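Long-range contacts in UPF0303 protein YBR137W (Saccharomyces cerevisiae, PDB 4CLC), which is a cytoplasmic protein of uncharacterised function, probably related to the haem-degrading protein HbpS: residues F54-V59 with V75-S80; R90-A95 with C145-G150. One frame throughout, in Å; residues are numbered along the deposited sequence.

Interaction 1 (F54-V59 with V75-S80); sequences FPEKPV and VTYGGS
Glu56 lies against the Tyr77 ring with its backbone: CA of Glu56 stands 3.6 Å from the centroid of that ring and 10° off its normal, a CH-pi contact over one face. The two side chains run the same way, their carboxylate and ring planes 60° apart, and CG of Glu56 passes 3.4 Å from Tyr77 OH. Chi1 of -162° sets Tyr77 CG anti to its backbone N, and the ring beyond lies against Glu56, third residue of the type II turn Phe54-Lys57. The ring also meets an aromatic side chain on the chain of another protein, so an alanine here would probably leave Glu56 CA without its aromatic cover and that ring without its mate.

Beside it, Thr76 OG1 donates to Lys57 O at 3.0 Å, in the carbonyl plane, and receives a weak bond from Val59 N. Thr76 N donates to Val59 O (2.7 Å). Pro58 sets its CB 3.1 Å from Gly78 O. The Thr76 N to Val59 O bond continues the pairing just past the open end of the beta hairpin of strands 60-64 and 70-75, and the Thr76 hydroxyl ties in the loop before it.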
# COMPACT_ATOMS: atom_id res chain seq x y z
N PHE D 54 9.72 -20.40 36.53
CA PHE D 54 10.81 -19.64 35.92
C PHE D 54 10.99 -18.24 36.48
O PHE D 54 10.94 -17.27 35.72
CB PHE D 54 10.60 -19.54 34.42
CG PHE D 54 10.74 -20.84 33.71
CD1 PHE D 54 9.65 -21.69 33.59
CD2 PHE D 54 11.95 -21.21 33.14
CE1 PHE D 54 9.76 -22.90 32.93
CE2 PHE D 54 12.08 -22.40 32.48
CZ PHE D 54 10.98 -23.25 32.37
N PRO D 55 11.26 -18.14 37.80
CA PRO D 55 11.43 -16.83 38.44
C PRO D 55 12.52 -16.06 37.73
O PRO D 55 13.50 -16.67 37.29
CB PRO D 55 11.86 -17.18 39.86
CG PRO D 55 12.52 -18.53 39.70
CD PRO D 55 11.69 -19.24 38.68
N GLU D 56 12.34 -14.76 37.62
CA GLU D 56 13.30 -13.88 36.97
C GLU D 56 13.49 -14.13 35.48
O GLU D 56 14.51 -13.72 34.91
CB GLU D 56 14.65 -13.97 37.69
CG GLU D 56 14.54 -13.59 39.15
CD GLU D 56 15.88 -13.39 39.80
OE1 GLU D 56 16.84 -14.09 39.40
OE2 GLU D 56 15.97 -12.52 40.69
N LYS D 57 12.50 -14.76 34.85
CA LYS D 57 12.39 -14.81 33.38
C LYS D 57 11.18 -13.99 32.92
O LYS D 57 10.04 -14.30 33.29
CB LYS D 57 12.27 -16.26 32.90
CG LYS D 57 13.61 -17.01 32.79
CD LYS D 57 14.45 -16.47 31.65
CE LYS D 57 15.80 -17.14 31.56
NZ LYS D 57 16.58 -16.58 30.40
N PRO D 58 11.42 -12.90 32.18
CA PRO D 58 10.25 -12.15 31.71
C PRO D 58 9.50 -12.91 30.64
O PRO D 58 10.07 -13.25 29.59
CB PRO D 58 10.87 -10.87 31.15
CG PRO D 58 12.22 -11.30 30.66
CD PRO D 58 12.67 -12.43 31.57
N VAL D 59 8.21 -13.11 30.84
CA VAL D 59 7.44 -13.90 29.91
C VAL D 59 6.11 -13.23 29.64
O VAL D 59 5.51 -12.65 30.54
CB VAL D 59 7.23 -15.33 30.46
CG1 VAL D 59 6.18 -16.06 29.69
CG2 VAL D 59 8.52 -16.08 30.38
N VAL D 75 2.57 -9.63 31.71
CA VAL D 75 3.99 -9.71 31.57
C VAL D 75 4.48 -10.26 32.92
O VAL D 75 4.07 -9.75 33.97
CB VAL D 75 4.55 -8.31 31.19
CG1 VAL D 75 5.74 -7.90 32.02
CG2 VAL D 75 4.84 -8.25 29.70
N THR D 76 5.29 -11.32 32.93
CA THR D 76 5.54 -12.09 34.18
C THR D 76 6.63 -11.53 35.08
O THR D 76 6.76 -11.94 36.23
CB THR D 76 5.94 -13.56 33.92
OG1 THR D 76 7.15 -13.60 33.15
CG2 THR D 76 4.85 -14.32 33.21
N TYR D 77 7.40 -10.58 34.55
CA TYR D 77 8.56 -10.08 35.26
C TYR D 77 9.14 -8.94 34.44
O TYR D 77 8.81 -8.79 33.26
CB TYR D 77 9.58 -11.19 35.45
CG TYR D 77 10.63 -10.94 36.51
CD1 TYR D 77 10.35 -11.19 37.85
CD2 TYR D 77 11.89 -10.49 36.18
CE1 TYR D 77 11.30 -10.99 38.82
CE2 TYR D 77 12.84 -10.28 37.15
CZ TYR D 77 12.53 -10.54 38.48
OH TYR D 77 13.46 -10.35 39.47
N GLY D 78 10.01 -8.15 35.06
CA GLY D 78 10.67 -7.06 34.39
C GLY D 78 11.55 -7.51 33.25
O GLY D 78 11.92 -8.69 33.14
N GLY D 79 11.89 -6.58 32.37
CA GLY D 79 12.68 -6.92 31.21
C GLY D 79 11.94 -7.57 30.06
O GLY D 79 12.58 -8.10 29.15
N SER D 80 10.60 -7.56 30.09
CA SER D 80 9.84 -7.90 28.89
C SER D 80 9.93 -6.71 27.96
O SER D 80 10.44 -5.65 28.34
CB SER D 80 8.39 -8.20 29.21
OG SER D 80 7.69 -7.01 29.58

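Interaction 2 (R90-A95 with C145-G150); sequences RKKKTA and CLTISG
Cys145 SG meets two helix residues at once, 4.0 Å from Ala95 CB and equally 4.0 Å from Lys92 CG. This sulfur and the neighbouring methyl and methylene groups form the close-packed part of the contact. One step along the same side of the strand, Thr147 divides its branches between two lysines: CG2 lies 4.0 Å from Lys91 CB, while OG1 approaches Lys92 CB at 3.8 Å. The axes of helix 90-95 and strand 145-149 approach to 8.6 Å with 145° between their directions, roughly antiparallel and oblique. Cys145, Thr147 and Ser149 direct their CB atoms to the helix, whereas Leu146 and Ile148 turn theirs to helix 153-168 on the other side. Lys92 contributes only the start of its chain, since its NZ leads away to Gln89.

Lys91, with CG anti to its carbonyl carbon (chi1 -66°) and the rest extended, reaches the strand, and its NZ donates to Ile148 O at 3.1 Å, in the carbonyl plane. Ser149, though buried, is held more loosely: Lys91 NZ comes no nearer its side chain than 4.3 Å, at CB. A water accepts from Lys91 NZ at 2.9 Å and bonds weakly to Ser149 OG, whose stronger partner is Asn84.

Lys91 NZ also donates to Gly129 O and forms a long, weak ion pair with Asp156. The chemistry is therefore divided: uncharged groups close one end, while at the other a buried amine is met by backbone carbonyls, water and, more distantly, the Asp156 carboxylate, a setting consistent with an ammonium donor.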
# COMPACT_ATOMS: atom_id res chain seq x y z
N ARG D 90 2.74 -13.19 15.95
CA ARG D 90 3.23 -14.13 14.96
C ARG D 90 2.97 -15.61 15.33
O ARG D 90 2.61 -16.41 14.45
CB ARG D 90 4.70 -13.87 14.72
CG ARG D 90 4.97 -12.49 14.21
CD ARG D 90 6.43 -12.26 13.95
NE ARG D 90 6.97 -13.28 13.05
CZ ARG D 90 7.88 -14.18 13.41
NH1 ARG D 90 8.39 -14.18 14.63
NH2 ARG D 90 8.29 -15.07 12.53
N LYS D 91 3.11 -15.98 16.60
CA LYS D 91 2.83 -17.36 16.96
C LYS D 91 1.34 -17.66 16.83
O LYS D 91 0.95 -18.65 16.20
CB LYS D 91 3.30 -17.68 18.38
CG LYS D 91 4.79 -17.62 18.57
CD LYS D 91 5.19 -18.17 19.93
CE LYS D 91 6.62 -17.81 20.28
NZ LYS D 91 6.97 -18.30 21.65
N LYS D 92 0.54 -16.79 17.43
CA LYS D 92 -0.92 -16.89 17.45
C LYS D 92 -1.45 -17.00 16.04
O LYS D 92 -2.33 -17.82 15.75
CB LYS D 92 -1.54 -15.67 18.15
CG LYS D 92 -3.04 -15.69 18.23
CD LYS D 92 -3.61 -14.49 18.97
CE LYS D 92 -3.19 -13.20 18.37
NZ LYS D 92 -2.46 -12.40 19.39
N LYS D 93 -0.90 -16.19 15.15
CA LYS D 93 -1.36 -16.16 13.78
C LYS D 93 -1.18 -17.53 13.14
O LYS D 93 -2.14 -18.10 12.60
CB LYS D 93 -0.64 -15.07 12.97
CG LYS D 93 -1.37 -14.77 11.68
CD LYS D 93 -0.88 -13.54 10.95
CE LYS D 93 -1.80 -13.22 9.77
NZ LYS D 93 -1.74 -11.78 9.34
N THR D 94 0.03 -18.07 13.21
CA THR D 94 0.31 -19.41 12.71
C THR D 94 -0.67 -20.42 13.30
O THR D 94 -1.38 -21.10 12.55
CB THR D 94 1.73 -19.87 13.03
OG1 THR D 94 2.70 -19.03 12.39
CG2 THR D 94 1.91 -21.28 12.57
N ALA D 95 -0.75 -20.50 14.62
CA ALA D 95 -1.63 -21.45 15.29
C ALA D 95 -3.09 -21.40 14.85
O ALA D 95 -3.68 -22.44 14.60
CB ALA D 95 -1.55 -21.27 16.78
N CYS D 145 -6.93 -19.11 21.62
CA CYS D 145 -5.56 -19.52 21.51
C CYS D 145 -4.78 -18.94 22.70
O CYS D 145 -4.92 -17.76 23.05
CB CYS D 145 -4.99 -19.07 20.16
SG CYS D 145 -3.22 -19.37 19.89
N LEU D 146 -3.99 -19.80 23.33
CA LEU D 146 -3.12 -19.39 24.42
C LEU D 146 -1.71 -19.25 23.88
O LEU D 146 -1.24 -20.15 23.21
CB LEU D 146 -3.19 -20.41 25.55
CG LEU D 146 -2.04 -20.55 26.53
CD1 LEU D 146 -1.84 -19.25 27.26
CD2 LEU D 146 -2.38 -21.63 27.49
N THR D 147 -1.05 -18.14 24.15
CA THR D 147 0.26 -17.89 23.58
C THR D 147 1.23 -17.36 24.62
O THR D 147 0.97 -16.35 25.27
CB THR D 147 0.21 -16.89 22.43
OG1 THR D 147 -0.67 -17.35 21.41
CG2 THR D 147 1.60 -16.71 21.86
N ILE D 148 2.36 -18.06 24.76
CA ILE D 148 3.36 -17.70 25.73
C ILE D 148 4.61 -17.32 24.98
O ILE D 148 4.85 -17.83 23.88
CB ILE D 148 3.62 -18.85 26.71
CG1 ILE D 148 2.33 -19.19 27.46
CG2 ILE D 148 4.70 -18.51 27.70
CD1 ILE D 148 2.46 -20.32 28.42
N SER D 149 5.38 -16.40 25.53
CA SER D 149 6.58 -15.94 24.86
C SER D 149 7.64 -15.51 25.87
O SER D 149 7.32 -14.89 26.86
CB SER D 149 6.26 -14.77 23.93
OG SER D 149 7.32 -13.82 23.91
N GLY D 150 8.90 -15.77 25.55
CA GLY D 150 10.02 -15.35 26.37
C GLY D 150 10.86 -16.43 27.02
O GLY D 150 11.95 -16.14 27.53
O HOH W 1 8.73 -16.03 21.89

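How the interactions relate
Both segments of 54-59/75-80 precede both segments of 90-95/145-150 in the sequence, and all four belong to the HbpS-like part of the chain. The centres of the two interactions are about 17 Å apart: interaction 1 lies about 17 Å from the chain centre, at the end of the sheet, and interaction 2 about 6 Å from it. Strand 144-149 of interaction 2 pairs antiparallel with strand 60-64, which follows 54-59 directly and pairs in turn with 70-75. The loop after 75-80 then leads into helix 84-98. The loops at the sheet's end and the helix packed on its face are thus joined through neighbouring strands and by direct packing of Val59 CG1 on Ile148 CG2, 3.5 Å apart.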